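Local coordinates for protein CocE/NonD family hydrolase (Staphylococcus aureus subsp. aureus COL, PDB 3III) that probably hydrolyses ester or amide bonds, as a CocE/NonD family enzyme that joins an alpha/beta-hydrolase domain to a C-terminal non-catalytic beta domain, at residues Val452-Leu457 with Glu493-Ser499; Gly407-Leu411 with Ser470-Pro474. All coordinates share one frame. Residue numbers count along the deposited sequence, not the author numbering.

Contact 1: residues Val452-Leu457 with Glu493-Ser499; sequences VATGWL and EIELLPS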
ATOM      1  N   VAL A 452       4.919  -5.336  14.800  1.00  8.11           N
ATOM      2  CA  VAL A 452       3.496  -5.662  14.578  1.00  7.56           C
ATOM      3  C   VAL A 452       2.772  -4.537  13.863  1.00  7.04           C
ATOM      4  O   VAL A 452       2.086  -4.750  12.856  1.00  9.10           O
ATOM      5  CB  VAL A 452       2.793  -5.916  15.907  1.00  6.58           C
ATOM      6  CG1 VAL A 452       1.212  -5.957  15.794  1.00  6.30           C
ATOM      7  CG2 VAL A 452       3.302  -7.196  16.564  1.00  9.27           C
ATOM      8  N   ALA A 453       2.890  -3.347  14.415  1.00  6.82           N
ATOM      9  CA  ALA A 453       2.243  -2.144  13.858  1.00  8.42           C
ATOM     10  C   ALA A 453       3.077  -0.894  14.150  1.00  7.83           C
ATOM     11  O   ALA A 453       3.777  -0.809  15.148  1.00  7.24           O
ATOM     12  CB  ALA A 453       0.821  -2.001  14.433  1.00  6.10           C
ATOM     13  N   THR A 454       2.949   0.075  13.258  1.00  7.82           N
ATOM     14  CA  THR A 454       3.649   1.319  13.350  1.00  7.64           C
ATOM     15  C   THR A 454       2.662   2.484  13.174  1.00  8.08           C
ATOM     16  O   THR A 454       1.650   2.432  12.370  1.00  8.55           O
ATOM     17  CB  THR A 454       4.777   1.295  12.297  1.00  8.40           C
ATOM     18  OG1 THR A 454       5.564   0.093  12.501  1.00  7.68           O
ATOM     19  CG2 THR A 454       5.729   2.542  12.359  1.00  8.77           C
ATOM     20  N   GLY A 455       2.982   3.593  13.842  1.00  7.58           N
ATOM     21  CA  GLY A 455       2.297   4.866  13.582  1.00  7.30           C
ATOM     22  C   GLY A 455       3.123   6.096  13.954  1.00  7.58           C
ATOM     23  O   GLY A 455       4.103   5.987  14.679  1.00  7.79           O
ATOM     24  N   TRP A 456       2.699   7.258  13.470  1.00  7.61           N
ATOM     25  CA  TRP A 456       3.427   8.526  13.642  1.00  6.66           C
ATOM     26  C   TRP A 456       2.502   9.710  13.876  1.00  7.30           C
ATOM     27  O   TRP A 456       1.395   9.772  13.320  1.00  8.91           O
ATOM     28  CB  TRP A 456       4.205   8.850  12.381  1.00  7.64           C
ATOM     29  CG  TRP A 456       5.188   7.838  11.910  1.00  6.44           C
ATOM     30  CD1 TRP A 456       6.547   7.859  12.129  1.00  6.54           C
ATOM     31  CD2 TRP A 456       4.944   6.736  11.048  1.00  7.42           C
ATOM     32  NE1 TRP A 456       7.139   6.803  11.511  1.00  5.53           N
ATOM     33  CE2 TRP A 456       6.190   6.103  10.816  1.00  7.86           C
ATOM     34  CE3 TRP A 456       3.795   6.209  10.450  1.00  6.77           C
ATOM     35  CZ2 TRP A 456       6.316   4.953  10.011  1.00  6.63           C
ATOM     36  CZ3 TRP A 456       3.912   5.068   9.685  1.00 10.09           C
ATOM     37  CH2 TRP A 456       5.190   4.457   9.464  1.00  7.28           C
ATOM     38  N   LEU A 457       2.950  10.704  14.631  1.00  7.84           N
ATOM     39  CA  LEU A 457       2.220  11.957  14.665  1.00  7.92           C
ATOM     40  C   LEU A 457       3.112  13.155  15.029  1.00  7.95           C
ATOM     41  O   LEU A 457       3.842  13.099  15.974  1.00  8.40           O
ATOM     42  CB  LEU A 457       1.103  11.886  15.697  1.00  8.01           C
ATOM     43  CG  LEU A 457       0.183  13.127  15.778  1.00  7.91           C
ATOM     44  CD1 LEU A 457      -0.652  13.270  14.464  1.00  9.08           C
ATOM     45  CD2 LEU A 457      -0.714  13.075  17.043  1.00  7.73           C
ATOM     46  N   GLU A 493      -3.982  11.368  19.735  1.00  7.00           N
ATOM     47  CA  GLU A 493      -4.346   9.998  19.361  1.00  7.63           C
ATOM     48  C   GLU A 493      -3.603   9.646  18.111  1.00  7.41           C
ATOM     49  O   GLU A 493      -3.715  10.351  17.091  1.00  7.56           O
ATOM     50  CB  GLU A 493      -5.839   9.886  19.118  1.00  8.50           C
ATOM     51  CG  GLU A 493      -6.599  10.163  20.379  1.00  9.33           C
ATOM     52  CD  GLU A 493      -8.085  10.092  20.227  1.00 10.81           C
ATOM     53  OE1 GLU A 493      -8.596   9.308  19.410  1.00 11.87           O
ATOM     54  OE2 GLU A 493      -8.762  10.818  20.989  1.00 11.64           O
ATOM     55  N   ILE A 494      -2.802   8.594  18.225  1.00  6.62           N
ATOM     56  CA  ILE A 494      -1.903   8.154  17.186  1.00  6.15           C
ATOM     57  C   ILE A 494      -2.493   6.956  16.473  1.00  7.84           C
ATOM     58  O   ILE A 494      -2.863   5.941  17.118  1.00  7.34           O
ATOM     59  CB  ILE A 494      -0.526   7.811  17.748  1.00  7.55           C
ATOM     60  CG1 ILE A 494       0.064   9.037  18.459  1.00  7.46           C
ATOM     61  CG2 ILE A 494       0.462   7.405  16.643  1.00  6.13           C
ATOM     62  CD1 ILE A 494       1.477   8.769  19.083  1.00  8.48           C
ATOM     63  N   GLU A 495      -2.607   7.088  15.150  1.00  7.42           N
ATOM     64  CA  GLU A 495      -3.078   5.977  14.248  1.00  7.60           C
ATOM     65  C   GLU A 495      -1.999   4.869  14.077  1.00  7.91           C
ATOM     66  O   GLU A 495      -1.067   5.019  13.292  1.00  9.40           O
ATOM     67  CB  GLU A 495      -3.468   6.571  12.869  1.00  7.21           C
ATOM     68  CG  GLU A 495      -4.018   5.579  11.820  1.00  7.20           C
ATOM     69  CD  GLU A 495      -4.288   6.247  10.472  1.00  8.88           C
ATOM     70  OE1 GLU A 495      -3.809   7.371  10.255  1.00 10.40           O
ATOM     71  OE2 GLU A 495      -5.031   5.674   9.626  1.00  7.39           O
ATOM     72  N   LEU A 496      -2.135   3.788  14.817  1.00  6.57           N
ATOM     73  CA  LEU A 496      -1.403   2.551  14.470  1.00  8.20           C
ATOM     74  C   LEU A 496      -2.106   1.929  13.233  1.00  7.43           C
ATOM     75  O   LEU A 496      -3.303   1.755  13.222  1.00  6.84           O
ATOM     76  CB  LEU A 496      -1.314   1.555  15.643  1.00  7.52           C
ATOM     77  CG  LEU A 496      -0.441   1.891  16.833  1.00  9.32           C
ATOM     78  CD1 LEU A 496       0.964   2.234  16.415  1.00 10.88           C
ATOM     79  CD2 LEU A 496      -1.090   3.009  17.634  1.00  8.35           C
ATOM     80  N   LEU A 497      -1.332   1.667  12.187  1.00  7.76           N
ATOM     81  CA  LEU A 497      -1.865   1.220  10.929  1.00  7.85           C
ATOM     82  C   LEU A 497      -2.334  -0.215  11.081  1.00  8.58           C
ATOM     83  O   LEU A 497      -1.883  -0.934  12.007  1.00  6.43           O
ATOM     84  CB  LEU A 497      -0.795   1.357   9.867  1.00  8.48           C
ATOM     85  CG  LEU A 497      -0.499   2.842   9.536  1.00  9.82           C
ATOM     86  CD1 LEU A 497       0.630   2.834   8.504  1.00 11.33           C
ATOM     87  CD2 LEU A 497      -1.723   3.626   9.017  1.00 11.24           C
ATOM     88  N   PRO A 498      -3.276  -0.637  10.206  1.00  9.53           N
ATOM     89  CA  PRO A 498      -3.937  -1.950  10.369  1.00  9.54           C
ATOM     90  C   PRO A 498      -2.942  -3.121  10.353  1.00  9.10           C
ATOM     91  O   PRO A 498      -2.026  -3.152   9.517  1.00 10.03           O
ATOM     92  CB  PRO A 498      -4.844  -2.042   9.154  1.00  9.13           C
ATOM     93  CG  PRO A 498      -5.129  -0.575   8.788  1.00  9.73           C
ATOM     94  CD  PRO A 498      -3.881   0.141   9.107  1.00  9.35           C
ATOM     95  N   SER A 499      -3.133  -4.030  11.317  1.00  8.93           N
ATOM     96  CA  SER A 499      -2.279  -5.193  11.515  1.00  9.41           C
ATOM     97  C   SER A 499      -3.131  -6.390  11.995  1.00  7.64           C
ATOM     98  O   SER A 499      -4.190  -6.209  12.522  1.00  6.56           O
ATOM     99  CB  SER A 499      -1.184  -4.851  12.521  1.00  9.57           C
ATOM    100  OG  SER A 499      -1.698  -4.693  13.804  1.00  8.41           O
TER
HETATM  101  O   HOH W   1      -1.321   9.253  13.624  1.00  6.76           O
HETATM  102  O   HOH W   2       0.107   6.975  11.872  1.00  8.04           O

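Contact 2: residues Gly407-Leu411 with Ser470-Pro474; sequences GNMNL and SIAQP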
ATOM      1  N   GLY A 407      -6.994  -5.381  12.952  1.00  7.25           N
ATOM      2  CA  GLY A 407      -7.543  -4.099  12.654  1.00  8.92           C
ATOM      3  C   GLY A 407      -6.663  -2.929  13.069  1.00  7.80           C
ATOM      4  O   GLY A 407      -5.412  -3.068  13.198  1.00  8.21           O
ATOM      5  N   ASN A 408      -7.290  -1.757  13.196  1.00  7.35           N
ATOM      6  CA  ASN A 408      -6.609  -0.536  13.631  1.00  7.33           C
ATOM      7  C   ASN A 408      -6.404  -0.562  15.130  1.00  7.20           C
ATOM      8  O   ASN A 408      -7.137  -1.228  15.829  1.00  7.15           O
ATOM      9  CB  ASN A 408      -7.422   0.705  13.235  1.00  7.99           C
ATOM     10  CG  ASN A 408      -7.262   1.085  11.739  1.00 10.13           C
ATOM     11  OD1 ASN A 408      -6.343   1.844  11.373  1.00 16.98           O
ATOM     12  ND2 ASN A 408      -8.196   0.633  10.900  1.00  9.39           N
HETATM   13  N   MSE A 409      -5.383   0.149  15.614  1.00  7.93           N
HETATM   14  CA  MSE A 409      -5.246   0.443  17.044  1.00  7.96           C
HETATM   15  C   MSE A 409      -5.001   1.911  17.175  1.00  7.23           C
HETATM   16  O   MSE A 409      -4.453   2.547  16.262  1.00  6.63           O
HETATM   17  CB  MSE A 409      -4.067  -0.307  17.643  1.00  8.63           C
HETATM   18  CG  MSE A 409      -3.992  -1.775  17.246  1.00 12.56           C
HETATM   19 SE   MSE A 409      -2.745  -2.752  18.483  1.00 19.96          SE
HETATM   20  CE  MSE A 409      -2.238  -4.276  17.232  1.00 12.54           C
ATOM     21  N   ASN A 410      -5.373   2.428  18.334  1.00  6.32           N
ATOM     22  CA  ASN A 410      -5.359   3.855  18.618  1.00  6.29           C
ATOM     23  C   ASN A 410      -4.578   4.021  19.902  1.00  6.29           C
ATOM     24  O   ASN A 410      -4.968   3.477  20.968  1.00  4.58           O
ATOM     25  CB  ASN A 410      -6.812   4.402  18.759  1.00  6.30           C
ATOM     26  CG  ASN A 410      -6.851   5.901  18.984  1.00  8.05           C
ATOM     27  OD1 ASN A 410      -5.810   6.550  19.095  1.00 11.45           O
ATOM     28  ND2 ASN A 410      -8.062   6.476  19.026  1.00  8.65           N
ATOM     29  N   LEU A 411      -3.495   4.775  19.807  1.00  6.20           N
ATOM     30  CA  LEU A 411      -2.712   5.096  20.990  1.00  7.72           C
ATOM     31  C   LEU A 411      -2.987   6.530  21.438  1.00  7.20           C
ATOM     32  O   LEU A 411      -2.567   7.483  20.763  1.00  7.02           O
ATOM     33  CB  LEU A 411      -1.221   4.874  20.713  1.00  7.55           C
ATOM     34  CG  LEU A 411      -0.323   5.238  21.891  1.00  7.43           C
ATOM     35  CD1 LEU A 411      -0.708   4.394  23.124  1.00  5.75           C
ATOM     36  CD2 LEU A 411       1.187   5.047  21.498  1.00  4.68           C
ATOM     37  N   SER A 470     -12.726   7.360  14.490  1.00  8.73           N
ATOM     38  CA  SER A 470     -13.439   6.288  15.184  1.00  8.60           C
ATOM     39  C   SER A 470     -12.624   5.970  16.409  1.00  9.46           C
ATOM     40  O   SER A 470     -11.508   6.477  16.569  1.00  8.68           O
ATOM     41  CB  SER A 470     -13.555   5.048  14.299  1.00  8.50           C
ATOM     42  OG  SER A 470     -12.294   4.446  14.258  1.00 10.02           O
ATOM     43  N   ILE A 471     -13.149   5.104  17.266  1.00 10.30           N
ATOM     44  CA  ILE A 471     -12.431   4.761  18.477  1.00  9.96           C
ATOM     45  C   ILE A 471     -11.107   4.043  18.195  1.00  9.46           C
ATOM     46  O   ILE A 471     -10.150   4.189  18.955  1.00  8.16           O
ATOM     47  CB  ILE A 471     -13.277   3.923  19.454  1.00 10.66           C
ATOM     48  CG1 ILE A 471     -12.535   3.762  20.779  1.00 14.67           C
ATOM     49  CG2 ILE A 471     -13.657   2.560  18.910  1.00  7.74           C
ATOM     50  CD1 ILE A 471     -13.476   3.726  22.015  1.00 20.85           C
ATOM     51  N   ALA A 472     -11.039   3.278  17.104  1.00  7.90           N
ATOM     52  CA  ALA A 472      -9.792   2.574  16.769  1.00  8.03           C
ATOM     53  C   ALA A 472      -8.869   3.294  15.781  1.00  7.82           C
ATOM     54  O   ALA A 472      -7.671   2.958  15.639  1.00  7.85           O
ATOM     55  CB  ALA A 472     -10.110   1.181  16.257  1.00  6.74           C
ATOM     56  N   GLN A 473      -9.439   4.205  15.023  1.00  8.83           N
ATOM     57  CA  GLN A 473      -8.707   4.892  13.979  1.00  8.30           C
ATOM     58  C   GLN A 473      -8.928   6.365  14.061  1.00  8.15           C
ATOM     59  O   GLN A 473      -9.956   6.870  13.579  1.00  7.61           O
ATOM     60  CB  GLN A 473      -9.126   4.407  12.580  1.00  9.28           C
ATOM     61  CG  GLN A 473      -8.211   4.968  11.469  1.00  8.40           C
ATOM     62  CD  GLN A 473      -8.747   4.728  10.056  1.00  9.38           C
ATOM     63  OE1 GLN A 473      -9.760   4.067   9.860  1.00 12.15           O
ATOM     64  NE2 GLN A 473      -8.057   5.273   9.073  1.00 10.84           N
ATOM     65  N   PRO A 474      -7.951   7.081  14.645  1.00  8.08           N
ATOM     66  CA  PRO A 474      -8.042   8.535  14.614  1.00  8.65           C
ATOM     67  C   PRO A 474      -7.813   9.050  13.177  1.00  8.12           C
ATOM     68  O   PRO A 474      -7.101   8.410  12.396  1.00  7.81           O
ATOM     69  CB  PRO A 474      -6.956   8.988  15.597  1.00  8.62           C
ATOM     70  CG  PRO A 474      -6.013   7.877  15.693  1.00  9.23           C
ATOM     71  CD  PRO A 474      -6.744   6.610  15.332  1.00  9.39           C
TER

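Contact 1: residues Val452-Leu457 with Glu493-Ser499
Two antiparallel strands from separate sheets meet in this buried contact of the C-terminal beta-sandwich domain, rather than being zipped together along their length. Strand 453-457 belongs to the five-stranded sheet and strand 493-499 to the eight-stranded one; their axes approach to 4.7 Å at 152°. A single direct backbone hydrogen bond joins them, from L497 N to T454 O (3.1 Å). Beyond it the strands are bridged by water: one molecule donates to W456 O (2.8 Å) and accepts from E495 N (2.9 Å), while a second accepts from W456 N (3.1 Å) and donates to E495 O (2.7 Å). G455 lies between the direct bond and the waters, its CA 3.4 Å from E495 O in a CA-H...O contact; a CB there would clash with that oxygen. Apolar side chains fill in around the seam, L457 CB against I494 CG1 (4.1 Å) and W456 CZ3 against L497 CD1 (4.1 Å). At the other end, V452 and A453 both face I429 of the neighbouring strand 424-432, a classic beta bulge. The chemistry implies that ordered water can satisfy backbone groups where strands of two sheets meet without regular pairing.

Contact 2: residues Gly407-Leu411 with Ser470-Pro474
Two acceptors, M409 O and A472 O, face each other at 3.3 Å and so make no hydrogen bond, where an irregular loop presses against a sheet strand without pairing to it. The loop carries an ST motif: S470 OG accepts from Q473 N (3.0 Å) and, weakly, from A472 N (3.3 Å). This compact turn lies on strand 408-411 of the eight-stranded sheet in the C-terminal beta-sandwich domain, and Y359 of strand 358-365 also touches it, at I471 and A472. Side chains alternate along the strand: N408 and N410 point toward the loop, whereas M409, a selenomethionine, and L411 point away and pack on L554 of strand 553-559. N408 CB rests 3.3 Å from A472 O, and N408 OD1 lies 3.6 Å from Q473 CG, whose amide continues to E280 and E495. N410 spans the gap with its side-chain amide, which also donates to E493: N410 ND2 gives a hydrogen bond to I471 O at 3.1 Å, and N410 OD1 sits 3.7 Å from P474 CG.

Strand 490-503 ties the two contacts together, since strand 408-417 is its neighbour in the same sheet: I494 N lies 2.8 Å from L411 O, a probable backbone hydrogen bond, and E493 OE1 lies 2.9 Å from N410 ND2. Both contacts are largely buried, their centres about 8 Å apart, but contact 2 lies farther from the middle of the chain and reaches exposed S470 and I471. Their chemistry follows this placement. Contact 1 brings strand against strand and relies on backbone groups, water and apolar side chains; contact 2 sets a loop on a strand through a side-chain amide. In this domain, then, a strand-to-strand join and a loop-to-strand join around one sheet use different chemistry.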